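Local structure of putative carboxynorspermidine decarboxylase protein (Sinorhizobium meliloti, 3MT1) at residues A115-Q123 with L141-V149. The protein probably catalyses the pyridoxal phosphate-dependent decarboxylation of carboxynorspermidine to norspermidine and of carboxyspermidine to spermidine, working as a homodimer. Residues are numbered along the deposited sequence; the frame is centred on the assembly and turned at random.
Sequences ARGLRLNPQ and LGEWDVPKV
Two backbone hydrogen bonds join Arg119 and Asn121 to Glu143. Glu143 N donates to Arg119 O at 2.9 Å. Asn121 N donates to Glu143 O, nearly straight at 170°. Together they form a single beta bridge between Leu120 and Glu143. Gly142 CA lies 3.1 Å from Arg119 O, and a side chain on Gly142 would run into the backbone of Leu120 and Asn121.

The side chains of Arg119 and Leu141 lie alongside each other, heading in the same direction. The arginine chain is extended, with CG anti to the backbone N (chi1 -168°), which carries the guanidinium up to Leu141. Leu141 CB sits over one guanidinium face, 3.7 Å from Arg119 NH1. NH1 also hydrogen-bonds Tyr77 OH. Cutting the arginine back to an alanine here would probably uncover this flank of Leu141 and leave the Tyr77 hydroxyl without this partner.

Apolar packing is looser: Leu118 CD2 meets Val149 CG1 at 4.3 Å.

The bridge adjoins strand 115-119, the fifth strand of the parallel beta/alpha barrel, and ties the returning chain to it before helix 146-150. Leu120 and Val149 also pack on helix 170-190, while Leu141 touches Cys295 of the second subunit.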
loop_
_atom_site.group_PDB
_atom_site.type_symbol
_atom_site.label_atom_id
_atom_site.label_comp_id
_atom_site.label_asym_id
_atom_site.label_seq_id
_atom_site.Cartn_x
_atom_site.Cartn_y
_atom_site.Cartn_z
ATOM N N ALA B 115 19.587 10.356 25.957
ATOM C CA ALA B 115 20.511 11.000 25.017
ATOM C C ALA B 115 19.754 11.597 23.810
ATOM O O ALA B 115 18.903 10.933 23.227
ATOM C CB ALA B 115 21.579 9.994 24.541
ATOM N N ARG B 116 20.057 12.844 23.456
ATOM C CA ARG B 116 19.359 13.518 22.390
ATOM C C ARG B 116 20.314 13.743 21.237
ATOM O O ARG B 116 21.509 14.015 21.442
ATOM C CB ARG B 116 18.752 14.838 22.893
ATOM C CG ARG B 116 17.607 14.641 23.933
ATOM C CD ARG B 116 17.270 15.901 24.746
ATOM N NE ARG B 116 18.462 16.567 25.285
ATOM C CZ ARG B 116 19.134 16.191 26.372
ATOM N NH1 ARG B 116 18.762 15.129 27.092
ATOM N NH2 ARG B 116 20.198 16.878 26.743
ATOM N N GLY B 117 19.781 13.611 20.027
ATOM C CA GLY B 117 20.539 13.769 18.792
ATOM C C GLY B 117 19.834 14.685 17.823
ATOM O O GLY B 117 18.675 15.051 18.013
ATOM N N LEU B 118 20.538 15.085 16.773
ATOM C CA LEU B 118 19.983 16.008 15.800
ATOM C C LEU B 118 20.378 15.476 14.441
ATOM O O LEU B 118 21.504 15.040 14.259
ATOM C CB LEU B 118 20.553 17.424 16.034
ATOM C CG LEU B 118 20.053 18.565 15.129
ATOM C CD1 LEU B 118 18.714 19.130 15.618
ATOM C CD2 LEU B 118 21.069 19.692 14.989
ATOM N N ARG B 119 19.458 15.490 13.486
ATOM C CA ARG B 119 19.816 15.093 12.130
ATOM C C ARG B 119 20.524 16.206 11.378
ATOM O O ARG B 119 20.109 17.369 11.403
ATOM C CB ARG B 119 18.591 14.678 11.334
ATOM C CG ARG B 119 18.961 14.008 10.045
ATOM C CD ARG B 119 17.766 13.647 9.237
ATOM N NE ARG B 119 18.164 12.927 8.031
ATOM C CZ ARG B 119 17.341 12.196 7.288
ATOM N NH1 ARG B 119 16.056 12.074 7.634
ATOM N NH2 ARG B 119 17.808 11.577 6.209
ATOM N N LEU B 120 21.591 15.839 10.688
ATOM C CA LEU B 120 22.343 16.786 9.902
ATOM C C LEU B 120 22.213 16.417 8.448
ATOM O O LEU B 120 22.255 15.247 8.087
ATOM C CB LEU B 120 23.804 16.764 10.333
ATOM C CG LEU B 120 24.413 17.783 11.309
ATOM C CD1 LEU B 120 23.476 18.298 12.379
ATOM C CD2 LEU B 120 25.657 17.145 11.929
ATOM N N ASN B 121 22.020 17.434 7.618
ATOM C CA ASN B 121 21.804 17.255 6.192
ATOM C C ASN B 121 23.095 17.616 5.489
ATOM O O ASN B 121 23.509 18.780 5.524
ATOM C CB ASN B 121 20.666 18.164 5.730
ATOM C CG ASN B 121 20.285 17.963 4.257
ATOM O OD1 ASN B 121 20.954 17.256 3.498
ATOM N ND2 ASN B 121 19.199 18.618 3.850
ATOM N N PRO B 122 23.768 16.621 4.883
ATOM C CA PRO B 122 24.967 16.983 4.137
ATOM C C PRO B 122 24.682 17.752 2.824
ATOM O O PRO B 122 25.459 18.662 2.485
ATOM C CB PRO B 122 25.639 15.632 3.875
ATOM C CG PRO B 122 25.106 14.729 4.937
ATOM C CD PRO B 122 23.685 15.164 5.103
ATOM N N GLN B 123 23.586 17.437 2.123
ATOM C CA GLN B 123 23.306 18.043 0.810
ATOM C C GLN B 123 23.553 19.558 0.744
ATOM O O GLN B 123 22.625 20.366 0.832
ATOM C CB GLN B 123 21.892 17.694 0.336
ATOM N N LEU B 141 15.164 17.643 5.498
ATOM C CA LEU B 141 15.579 16.585 6.419
ATOM C C LEU B 141 16.944 16.907 7.000
ATOM O O LEU B 141 17.952 16.781 6.313
ATOM C CB LEU B 141 15.650 15.237 5.712
ATOM C CG LEU B 141 14.418 14.709 4.983
ATOM C CD1 LEU B 141 14.755 13.379 4.333
ATOM C CD2 LEU B 141 13.214 14.570 5.919
ATOM N N GLY B 142 16.973 17.324 8.260
ATOM C CA GLY B 142 18.225 17.655 8.930
ATOM C C GLY B 142 18.649 19.108 8.777
ATOM O O GLY B 142 18.253 19.793 7.835
ATOM N N GLU B 143 19.451 19.580 9.722
ATOM C CA GLU B 143 19.979 20.940 9.658
ATOM C C GLU B 143 21.312 20.937 8.908
ATOM O O GLU B 143 22.069 19.979 9.007
ATOM C CB GLU B 143 20.138 21.528 11.064
ATOM C CG GLU B 143 18.841 21.574 11.898
ATOM C CD GLU B 143 17.889 22.713 11.508
ATOM O OE1 GLU B 143 18.297 23.621 10.753
ATOM O OE2 GLU B 143 16.728 22.706 11.973
ATOM N N TRP B 144 21.586 21.993 8.146
ATOM C CA TRP B 144 22.827 22.086 7.389
ATOM C C TRP B 144 23.679 23.225 7.902
ATOM O O TRP B 144 24.890 23.237 7.685
ATOM C CB TRP B 144 22.546 22.302 5.894
ATOM C CG TRP B 144 22.022 23.675 5.571
ATOM C CD1 TRP B 144 22.759 24.803 5.326
ATOM C CD2 TRP B 144 20.653 24.062 5.475
ATOM N NE1 TRP B 144 21.928 25.872 5.084
ATOM C CE2 TRP B 144 20.630 25.446 5.169
ATOM C CE3 TRP B 144 19.437 23.378 5.622
ATOM C CZ2 TRP B 144 19.436 26.158 4.997
ATOM C CZ3 TRP B 144 18.242 24.085 5.448
ATOM C CH2 TRP B 144 18.253 25.463 5.137
ATOM N N ASP B 145 23.041 24.192 8.559
ATOM C CA ASP B 145 23.702 25.454 8.930
ATOM C C ASP B 145 24.402 25.374 10.289
ATOM O O ASP B 145 23.759 25.425 11.346
ATOM C CB ASP B 145 22.701 26.612 8.882
ATOM C CG ASP B 145 23.370 27.977 8.911
ATOM O OD1 ASP B 145 24.446 28.124 9.529
ATOM O OD2 ASP B 145 22.802 28.922 8.321
ATOM N N VAL B 146 25.728 25.253 10.224
ATOM C CA VAL B 146 26.602 25.034 11.389
ATOM C C VAL B 146 26.363 26.031 12.536
ATOM O O VAL B 146 26.175 25.602 13.672
ATOM C CB VAL B 146 28.122 25.009 10.970
ATOM C CG1 VAL B 146 29.063 25.189 12.174
ATOM C CG2 VAL B 146 28.446 23.730 10.199
ATOM N N PRO B 147 26.376 27.354 12.247
ATOM C CA PRO B 147 26.119 28.372 13.275
ATOM C C PRO B 147 24.832 28.193 14.094
ATOM O O PRO B 147 24.867 28.370 15.315
ATOM C CB PRO B 147 26.055 29.669 12.464
ATOM C CG PRO B 147 26.998 29.436 11.342
ATOM C CD PRO B 147 26.856 27.976 10.992
ATOM N N LYS B 148 23.716 27.870 13.434
ATOM C CA LYS B 148 22.446 27.629 14.135
ATOM C C LYS B 148 22.542 26.378 14.984
ATOM O O LYS B 148 22.005 26.327 16.088
ATOM C CB LYS B 148 21.263 27.490 13.167
ATOM C CG LYS B 148 20.656 28.797 12.701
ATOM C CD LYS B 148 20.984 29.075 11.237
ATOM C CE LYS B 148 19.901 28.558 10.289
ATOM N NZ LYS B 148 18.748 29.499 10.227
ATOM N N VAL B 149 23.220 25.366 14.459
ATOM C CA VAL B 149 23.458 24.143 15.216
ATOM C C VAL B 149 24.159 24.518 16.535
ATOM O O VAL B 149 23.654 24.250 17.633
ATOM C CB VAL B 149 24.312 23.127 14.403
ATOM C CG1 VAL B 149 24.720 21.935 15.262
ATOM C CG2 VAL B 149 23.585 22.680 13.144
#